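Cysteine desulfurase (Fervidobacterium islandicum, PDB 6A6E) probably catalyses, as a pyridoxal-5'-phosphate-dependent SufS-type enzyme, the removal of sulfur from L-cysteine, leaving alanine and a persulfide on the protein. Local coordinates at residues 14-17 / 18-22; 301-305 / 306-310. All coordinates share one frame; numbering follows the deposited sequence.

Interaction 1: 14-17 / 18-22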
loop_
_atom_site.group_PDB
_atom_site.type_symbol
_atom_site.label_atom_id
_atom_site.label_comp_id
_atom_site.label_asym_id
_atom_site.label_seq_id
_atom_site.Cartn_x
_atom_site.Cartn_y
_atom_site.Cartn_z
ATOM N N GLU A 14 17.317 -13.204 27.827
ATOM C CA GLU A 14 17.153 -12.561 26.530
ATOM C C GLU A 14 15.813 -13.008 25.963
ATOM O O GLU A 14 15.071 -12.223 25.432
ATOM C CB GLU A 14 18.193 -13.027 25.528
ATOM C CG GLU A 14 19.607 -12.525 25.677
ATOM C CD GLU A 14 20.561 -13.364 24.826
ATOM O OE1 GLU A 14 20.729 -14.583 25.100
ATOM O OE2 GLU A 14 21.127 -12.826 23.855
ATOM N N PHE A 15 15.546 -14.304 26.043
ATOM C CA PHE A 15 14.393 -14.875 25.430
ATOM C C PHE A 15 13.150 -14.376 26.133
ATOM O O PHE A 15 12.131 -14.000 25.508
ATOM C CB PHE A 15 14.471 -16.390 25.444
ATOM C CG PHE A 15 13.507 -17.043 24.496
ATOM C CD1 PHE A 15 13.375 -16.594 23.195
ATOM C CD2 PHE A 15 12.736 -18.115 24.895
ATOM C CE1 PHE A 15 12.484 -17.195 22.319
ATOM C CE2 PHE A 15 11.853 -18.726 24.020
ATOM C CZ PHE A 15 11.731 -18.261 22.733
ATOM N N SER A 16 13.237 -14.311 27.438
ATOM C CA SER A 16 12.134 -13.805 28.195
ATOM C C SER A 16 11.800 -12.339 27.830
ATOM O O SER A 16 10.626 -11.939 27.791
ATOM C CB SER A 16 12.441 -13.908 29.695
ATOM O OG SER A 16 11.341 -13.389 30.370
ATOM N N ASN A 17 12.843 -11.552 27.627
ATOM C CA ASN A 17 12.730 -10.169 27.166
ATOM C C ASN A 17 12.074 -10.054 25.776
ATOM O O ASN A 17 11.213 -9.185 25.548
ATOM C CB ASN A 17 14.120 -9.539 27.068
ATOM C CG ASN A 17 14.626 -9.046 28.396
ATOM O OD1 ASN A 17 13.861 -8.854 29.329
ATOM N ND2 ASN A 17 15.928 -8.845 28.483
ATOM N N ILE A 18 12.500 -10.925 24.864
ATOM C CA ILE A 18 11.861 -11.014 23.560
ATOM C C ILE A 18 10.363 -11.278 23.670
ATOM O O ILE A 18 9.565 -10.478 23.176
ATOM C CB ILE A 18 12.574 -12.014 22.684
ATOM C CG1 ILE A 18 13.974 -11.461 22.382
ATOM C CG2 ILE A 18 11.764 -12.282 21.415
ATOM C CD1 ILE A 18 14.945 -12.504 21.807
ATOM N N LEU A 19 9.955 -12.346 24.366
ATOM C CA LEU A 19 8.556 -12.632 24.502
ATOM C C LEU A 19 7.796 -11.461 25.103
ATOM O O LEU A 19 6.627 -11.182 24.717
ATOM C CB LEU A 19 8.327 -13.909 25.335
ATOM C CG LEU A 19 8.359 -15.311 24.705
ATOM C CD1 LEU A 19 9.233 -15.435 23.487
ATOM C CD2 LEU A 19 8.789 -16.334 25.768
ATOM N N ASN A 20 8.410 -10.736 26.030
ATOM C CA ASN A 20 7.671 -9.615 26.608
ATOM C C ASN A 20 7.443 -8.456 25.606
ATOM O O ASN A 20 6.652 -7.592 25.857
ATOM C CB ASN A 20 8.340 -9.108 27.909
ATOM C CG ASN A 20 7.987 -9.985 29.137
ATOM O OD1 ASN A 20 6.992 -10.763 29.133
ATOM N ND2 ASN A 20 8.821 -9.874 30.206
ATOM N N ASP A 21 8.164 -8.444 24.492
ATOM C CA ASP A 21 7.986 -7.427 23.437
ATOM C C ASP A 21 6.656 -7.618 22.671
ATOM O O ASP A 21 6.249 -6.692 21.978
ATOM C CB ASP A 21 9.138 -7.501 22.433
ATOM C CG ASP A 21 10.442 -6.968 22.986
ATOM O OD1 ASP A 21 10.348 -6.012 23.742
ATOM O OD2 ASP A 21 11.528 -7.458 22.599
ATOM N N PHE A 22 5.995 -8.790 22.788
ATOM C CA PHE A 22 4.779 -9.116 22.002
ATOM C C PHE A 22 3.525 -9.239 22.832
ATOM O O PHE A 22 3.205 -10.317 23.302
ATOM C CB PHE A 22 5.023 -10.369 21.207
ATOM C CG PHE A 22 6.143 -10.213 20.266
ATOM C CD1 PHE A 22 7.446 -10.453 20.696
ATOM C CD2 PHE A 22 5.946 -9.685 18.978
ATOM C CE1 PHE A 22 8.534 -10.244 19.868
ATOM C CE2 PHE A 22 7.051 -9.511 18.120
ATOM C CZ PHE A 22 8.355 -9.760 18.575
HETATM O O HOH W 1 8.274 -13.709 29.101
HETATM O O HOH W 2 11.005 -6.774 26.490
HETATM O O HOH W 3 11.308 -7.740 29.793
#

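Interaction 2: 301-305 / 306-310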
loop_
_atom_site.group_PDB
_atom_site.type_symbol
_atom_site.label_atom_id
_atom_site.label_comp_id
_atom_site.label_asym_id
_atom_site.label_seq_id
_atom_site.Cartn_x
_atom_site.Cartn_y
_atom_site.Cartn_z
ATOM N N ASP A 301 15.832 -2.648 12.598
ATOM C CA ASP A 301 16.697 -2.306 13.714
ATOM C C ASP A 301 16.491 -3.262 14.907
ATOM O O ASP A 301 17.458 -3.646 15.567
ATOM C CB ASP A 301 16.503 -0.876 14.253
ATOM C CG ASP A 301 16.855 0.226 13.232
ATOM O OD1 ASP A 301 17.648 -0.029 12.283
ATOM O OD2 ASP A 301 16.334 1.339 13.414
ATOM N N TYR A 302 15.251 -3.590 15.216
ATOM C CA TYR A 302 14.940 -4.521 16.300
ATOM C C TYR A 302 15.558 -5.913 16.079
ATOM O O TYR A 302 16.238 -6.493 16.970
ATOM C CB TYR A 302 13.446 -4.614 16.470
ATOM C CG TYR A 302 12.978 -5.621 17.481
ATOM C CD1 TYR A 302 12.980 -5.328 18.832
ATOM C CD2 TYR A 302 12.517 -6.865 17.084
ATOM C CE1 TYR A 302 12.525 -6.263 19.770
ATOM C CE2 TYR A 302 12.117 -7.822 18.001
ATOM C CZ TYR A 302 12.109 -7.517 19.346
ATOM O OH TYR A 302 11.673 -8.476 20.258
ATOM N N LEU A 303 15.388 -6.455 14.894
ATOM C CA LEU A 303 15.943 -7.738 14.609
ATOM C C LEU A 303 17.476 -7.710 14.720
ATOM O O LEU A 303 18.071 -8.676 15.161
ATOM C CB LEU A 303 15.520 -8.225 13.237
ATOM C CG LEU A 303 14.018 -8.554 13.079
ATOM C CD1 LEU A 303 13.707 -8.769 11.611
ATOM C CD2 LEU A 303 13.721 -9.806 13.845
ATOM N N GLU A 304 18.125 -6.641 14.259
ATOM C CA GLU A 304 19.577 -6.593 14.275
ATOM C C GLU A 304 20.058 -6.370 15.709
ATOM O O GLU A 304 21.131 -6.799 16.003
ATOM C CB GLU A 304 20.173 -5.535 13.349
ATOM C CG GLU A 304 19.578 -5.437 11.966
ATOM C CD GLU A 304 20.409 -5.948 10.825
ATOM O OE1 GLU A 304 20.836 -7.113 10.899
ATOM O OE2 GLU A 304 20.525 -5.207 9.792
ATOM N N SER A 305 19.278 -5.727 16.580
ATOM C CA SER A 305 19.636 -5.602 17.993
ATOM C C SER A 305 19.615 -6.954 18.736
ATOM O O SER A 305 20.486 -7.202 19.532
ATOM C CB SER A 305 18.763 -4.605 18.753
ATOM O OG SER A 305 17.582 -5.202 19.274
ATOM N N ILE A 306 18.630 -7.811 18.480
ATOM C CA ILE A 306 18.634 -9.160 18.965
ATOM C C ILE A 306 19.799 -9.900 18.357
ATOM O O ILE A 306 20.471 -10.706 19.011
ATOM C CB ILE A 306 17.368 -9.887 18.520
ATOM C CG1 ILE A 306 16.177 -9.330 19.268
ATOM C CG2 ILE A 306 17.498 -11.399 18.758
ATOM C CD1 ILE A 306 14.869 -9.938 18.764
ATOM N N GLY A 307 19.991 -9.660 17.074
ATOM C CA GLY A 307 20.975 -10.336 16.292
ATOM C C GLY A 307 20.330 -11.335 15.369
ATOM O O GLY A 307 19.730 -12.329 15.820
ATOM N N PHE A 308 20.463 -11.095 14.074
ATOM C CA PHE A 308 19.613 -11.778 13.134
ATOM C C PHE A 308 20.093 -13.210 12.892
ATOM O O PHE A 308 19.284 -14.081 12.560
ATOM C CB PHE A 308 19.519 -11.006 11.834
ATOM C CG PHE A 308 18.393 -11.494 10.915
ATOM C CD1 PHE A 308 17.072 -11.472 11.343
ATOM C CD2 PHE A 308 18.691 -12.070 9.703
ATOM C CE1 PHE A 308 16.039 -11.982 10.526
ATOM C CE2 PHE A 308 17.682 -12.586 8.885
ATOM C CZ PHE A 308 16.353 -12.530 9.291
ATOM N N GLU A 309 21.392 -13.466 13.074
ATOM C CA GLU A 309 21.922 -14.845 13.095
ATOM C C GLU A 309 21.326 -15.675 14.243
ATOM O O GLU A 309 20.997 -16.811 14.059
ATOM C CB GLU A 309 23.492 -14.921 13.105
ATOM C CG GLU A 309 24.064 -16.340 12.888
ATOM C CD GLU A 309 23.629 -17.014 11.559
ATOM O OE1 GLU A 309 23.474 -16.285 10.534
ATOM O OE2 GLU A 309 23.436 -18.269 11.523
ATOM N N LYS A 310 21.156 -15.095 15.407
ATOM C CA LYS A 310 20.440 -15.768 16.424
ATOM C C LYS A 310 18.970 -16.017 16.037
ATOM O O LYS A 310 18.422 -17.072 16.351
ATOM C CB LYS A 310 20.532 -15.000 17.716
ATOM C CG LYS A 310 21.946 -14.967 18.310
ATOM C CD LYS A 310 21.967 -14.039 19.510
ATOM C CE LYS A 310 23.171 -14.215 20.400
ATOM N NZ LYS A 310 22.847 -13.669 21.760
HETATM O O HOH W 4 22.045 -8.883 13.028
#

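Interaction 1: 14-17 / 18-22
Phe15 lays one face of its ring under Leu19, whose CD1 sits 4.0 Å from the ring centroid and 20° off the normal, a CH-pi contact one turn along the N-terminal helix 12-20 of this class-V aminotransferase family enzyme. The methyl is shifted toward the rim and meets CZ of Phe15 at 3.8 Å. The ring reaches forward along the helix, to where Leu19 passes obliquely, because chi1 of Phe15, -164°, turns CG away from the backbone N. Were Leu19 an alanine, CD1 would be gone, and a gap would probably open over this face of the Phe15 ring. The buried Phe15 ring also meets the ring of His314 and touches Met5 and Thr406.

The backbone follows the regular i to i+4 pattern: Leu19 N reaches Phe15 O at 3.0 Å with a nearly straight N-H (173°), and Ile18 N bonds Glu14 O. Toward the C-terminal end the ladder slackens, for Asn20 N to Ser16 O is more bent and Asp21 N to Asn17 O, at 3.3 Å, is weak. Ile18 folds CG1 back to 3.3 Å from Glu14 O, while the residue as a whole packs on Tyr302 and Ile306 of helix 290-306.

Water takes over on the polar side. One molecule gives a hydrogen bond to Ser16 O and a weak one to Asn20 OD1; another joins Asn17 OD1 to Asn20 ND2, weakly at the latter. Asp21 directs OD2 to the hydroxyl of Tyr302, and its OD1 accepts at 2.9 Å from a water that also donates to Asn17 O at 2.6 Å.

Interaction 2: 301-305 / 306-310
Ile306 packs its CD1 against the Tyr302 ring, 3.6 Å from CE2, and its CG1 lies over one face of that ring. Here helix 290-306 finishes its last turn before the chain passes into helix 308-327. Ile306 N still makes a helical bond to Tyr302 O, 3.1 Å long and nearly straight at 169°. Gly307 N follows to Leu303 O at 2.9 Å, but its N-H is bent to 144°. Gly307 then leaves helical geometry with a positive phi, where a side chain would be jammed against the carbonyl O of Ile306; the same residue is the N-cap of the next helix. In Phe308 a chi1 of -167° places CG beside the carbonyl carbon, and from there the ring lies next to Leu303, the two side chains pointing the same way, with CD1 of Phe308 4.1 Å from CB of Leu303. Phe308 N donates to a water at 2.9 Å, and that water donates in turn to Glu304 OE1. Ile306 and Tyr302 thus pack within the last turn of the first helix, while Leu303 and Phe308 meet across the break; the Glu304 carboxylate is linked through the water to Phe308 N, and its negative charge probably favours the partly positive N-terminus of helix 308-327.

Overall arrangement
Near the N terminus, interaction 1 forms within helix 12-20 and the turn that leaves it; interaction 2 comes some 280 residues later, at the break between helices 290-306 and 308-327. Both are local, closing no more than a turn or so of chain, and they lie in series, neither nesting nor crossing. The centres of interaction 1 and interaction 2 are about 13 Å apart, and the two touch directly. Asp21 OD2 probably bonds Tyr302 OH at 2.6 Å, and Glu14 OE2 forms a salt bridge with Lys310 NZ at 2.8 Å. Beside the Asp21 link, Ile18 and Phe22 pack against the hydroxyl end of Tyr302. Together these contacts tie the N-terminal helix to both sides of the helix break.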